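Local coordinates for uncharacterized protein (Bordetella bronchiseptica, PDB 4XG0), which probably acts as a kinase of the DUF1537 family in catabolic pathways for acid sugars, at residues V46-A51 with P245-W250. Sequence-based numbering, arbitrary orientation.
Sequences VRAGWA and PLARVW. With SO4 (sulfate ion), chain D.
Trp50 reaches the helix 240-252 edge-on, and its indole N-H makes the one hydrogen bond between the two segments: NE1 donates to the carbonyl O of Ala247 at 3.0 Å. The bond is nearly straight, at 176° at the hydrogen, and the acceptor lies almost in the ring plane, although the donor is tilted 25° from the plane of the carbonyl. With CG beside the backbone N and anti to the carbonyl carbon (chi1 -63°), the indole extends from the loop to the helix. The same edge carries on past the bond, CZ2 of Trp50 standing 3.7 Å from Trp250 C and close to that residue's CB. The two indoles do not stack; Trp250 turns its own ring away, with Leu246 CD2 above one face, toward the rim.

Beside the indole, Ala48 CB meets Ala247 CB at 3.8 Å, two methyl groups that let Ala48 CA and Ala247 CA come to 6.1 Å. Gly49, at positive phi, is the C-prime residue of the Schellman motif that ends helix 35-47, a turn that leads the chain from Ala48 to Trp50. Arg248 only borders the contact, its chain bent at chi3; NH1 and NH2 grip two oxygens of a sulfate, probably from the crystallisation liquor, with Arg248 NH2 2.7 Å from sulfate O3. Arg424, close to the C-terminus, touches the Trp50 side chain and makes a backbone hydrogen bond with Ala48.

The contact thus joins the turn after helix 35-47 to helix 240-252, in the domain built on the parallel sheet, through small methyl groups and a single directional bond, which satisfies the buried indole N-H and is consistent with a fixed ring rotation.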
loop_
_atom_site.group_PDB
_atom_site.type_symbol
_atom_site.label_atom_id
_atom_site.label_comp_id
_atom_site.label_asym_id
_atom_site.label_seq_id
_atom_site.Cartn_x
_atom_site.Cartn_y
_atom_site.Cartn_z
ATOM N N VAL A 46 -0.810 -1.219 11.118
ATOM C CA VAL A 46 -1.947 -1.972 11.623
ATOM C C VAL A 46 -3.186 -1.759 10.750
ATOM O O VAL A 46 -3.970 -2.702 10.478
ATOM C CB VAL A 46 -2.287 -1.511 13.025
ATOM C CG1 VAL A 46 -3.655 -2.073 13.453
ATOM C CG2 VAL A 46 -1.207 -1.917 14.003
ATOM N N ARG A 47 -3.371 -0.515 10.316
ATOM C CA ARG A 47 -4.555 -0.116 9.550
ATOM C C ARG A 47 -4.543 -0.700 8.150
ATOM O O ARG A 47 -5.610 -0.869 7.525
ATOM C CB ARG A 47 -4.758 1.423 9.574
ATOM C CG ARG A 47 -5.108 1.881 10.924
ATOM C CD ARG A 47 -5.391 3.354 11.025
ATOM N NE ARG A 47 -6.305 3.602 12.139
ATOM C CZ ARG A 47 -6.582 4.807 12.634
ATOM N NH1 ARG A 47 -7.433 4.917 13.651
ATOM N NH2 ARG A 47 -6.009 5.892 12.119
ATOM N N ALA A 48 -3.383 -1.157 7.689
ATOM C CA ALA A 48 -3.245 -1.859 6.402
ATOM C C ALA A 48 -3.200 -3.402 6.521
ATOM O O ALA A 48 -2.920 -4.138 5.556
ATOM C CB ALA A 48 -2.054 -1.318 5.686
ATOM N N GLY A 49 -3.474 -3.872 7.733
ATOM C CA GLY A 49 -3.584 -5.278 8.009
ATOM C C GLY A 49 -2.415 -5.997 8.639
ATOM O O GLY A 49 -2.522 -7.179 8.945
ATOM N N TRP A 50 -1.301 -5.302 8.806
ATOM C CA TRP A 50 -0.105 -5.909 9.385
ATOM C C TRP A 50 -0.216 -6.116 10.897
ATOM O O TRP A 50 -0.555 -5.195 11.631
ATOM C CB TRP A 50 1.100 -5.039 9.109
ATOM C CG TRP A 50 1.468 -4.861 7.664
ATOM C CD1 TRP A 50 1.180 -3.765 6.859
ATOM C CD2 TRP A 50 2.217 -5.766 6.846
ATOM N NE1 TRP A 50 1.702 -3.979 5.611
ATOM C CE2 TRP A 50 2.360 -5.168 5.576
ATOM C CE3 TRP A 50 2.813 -7.013 7.069
ATOM C CZ2 TRP A 50 3.063 -5.801 4.517
ATOM C CZ3 TRP A 50 3.508 -7.641 6.011
ATOM C CH2 TRP A 50 3.644 -7.004 4.759
ATOM N N ALA A 51 0.122 -7.311 11.367
ATOM C CA ALA A 51 0.278 -7.553 12.792
ATOM C C ALA A 51 1.534 -6.823 13.248
ATOM O O ALA A 51 2.643 -7.114 12.776
ATOM C CB ALA A 51 0.396 -9.041 13.076
ATOM N N PRO A 245 1.352 4.739 2.765
ATOM C CA PRO A 245 1.729 4.325 1.415
ATOM C C PRO A 245 2.685 3.128 1.412
ATOM O O PRO A 245 2.489 2.229 0.606
ATOM C CB PRO A 245 2.416 5.601 0.850
ATOM C CG PRO A 245 1.701 6.688 1.569
ATOM C CD PRO A 245 1.484 6.193 2.967
ATOM N N LEU A 246 3.649 3.094 2.317
ATOM C CA LEU A 246 4.597 1.996 2.360
ATOM C C LEU A 246 3.919 0.738 2.888
ATOM O O LEU A 246 4.131 -0.350 2.347
ATOM C CB LEU A 246 5.792 2.337 3.235
ATOM C CG LEU A 246 6.755 3.337 2.632
ATOM C CD1 LEU A 246 7.757 3.865 3.699
ATOM C CD2 LEU A 246 7.475 2.693 1.388
ATOM N N ALA A 247 3.138 0.890 3.948
ATOM C CA ALA A 247 2.322 -0.264 4.440
ATOM C C ALA A 247 1.532 -0.916 3.311
ATOM O O ALA A 247 1.476 -2.158 3.176
ATOM C CB ALA A 247 1.398 0.183 5.539
ATOM N N ARG A 248 0.859 -0.095 2.495
ATOM C CA ARG A 248 0.109 -0.595 1.381
ATOM C C ARG A 248 0.955 -1.192 0.233
ATOM O O ARG A 248 0.618 -2.242 -0.330
ATOM C CB ARG A 248 -0.816 0.507 0.844
ATOM C CG ARG A 248 -1.920 0.927 1.807
ATOM C CD ARG A 248 -2.945 1.812 1.155
ATOM N NE ARG A 248 -2.432 3.169 1.038
ATOM C CZ ARG A 248 -2.661 4.135 1.927
ATOM N NH1 ARG A 248 -2.141 5.334 1.722
ATOM N NH2 ARG A 248 -3.366 3.903 3.031
ATOM N N VAL A 249 2.067 -0.550 -0.111
ATOM C CA VAL A 249 2.831 -1.052 -1.220
ATOM C C VAL A 249 3.479 -2.380 -0.863
ATOM O O VAL A 249 3.468 -3.310 -1.648
ATOM C CB VAL A 249 3.898 -0.033 -1.656
ATOM C CG1 VAL A 249 4.871 -0.708 -2.584
ATOM C CG2 VAL A 249 3.203 1.121 -2.353
ATOM N N TRP A 250 3.996 -2.465 0.349
ATOM C CA TRP A 250 4.632 -3.685 0.799
ATOM C C TRP A 250 3.603 -4.817 0.995
ATOM O O TRP A 250 3.910 -5.994 0.776
ATOM C CB TRP A 250 5.432 -3.415 2.065
ATOM C CG TRP A 250 6.770 -2.732 1.787
ATOM C CD1 TRP A 250 7.491 -2.789 0.624
ATOM C CD2 TRP A 250 7.526 -1.897 2.682
ATOM N NE1 TRP A 250 8.651 -2.025 0.744
ATOM C CE2 TRP A 250 8.689 -1.482 1.992
ATOM C CE3 TRP A 250 7.334 -1.462 3.998
ATOM C CZ2 TRP A 250 9.647 -0.661 2.574
ATOM C CZ3 TRP A 250 8.268 -0.667 4.571
ATOM C CH2 TRP A 250 9.425 -0.261 3.853
HETATM S S SO4 D . -4.060 7.343 4.487
HETATM O O1 SO4 D . -3.070 7.644 3.420
HETATM O O2 SO4 D . -3.609 7.713 5.843
HETATM O O3 SO4 D . -4.329 5.900 4.531
HETATM O O4 SO4 D . -5.307 8.078 4.241
#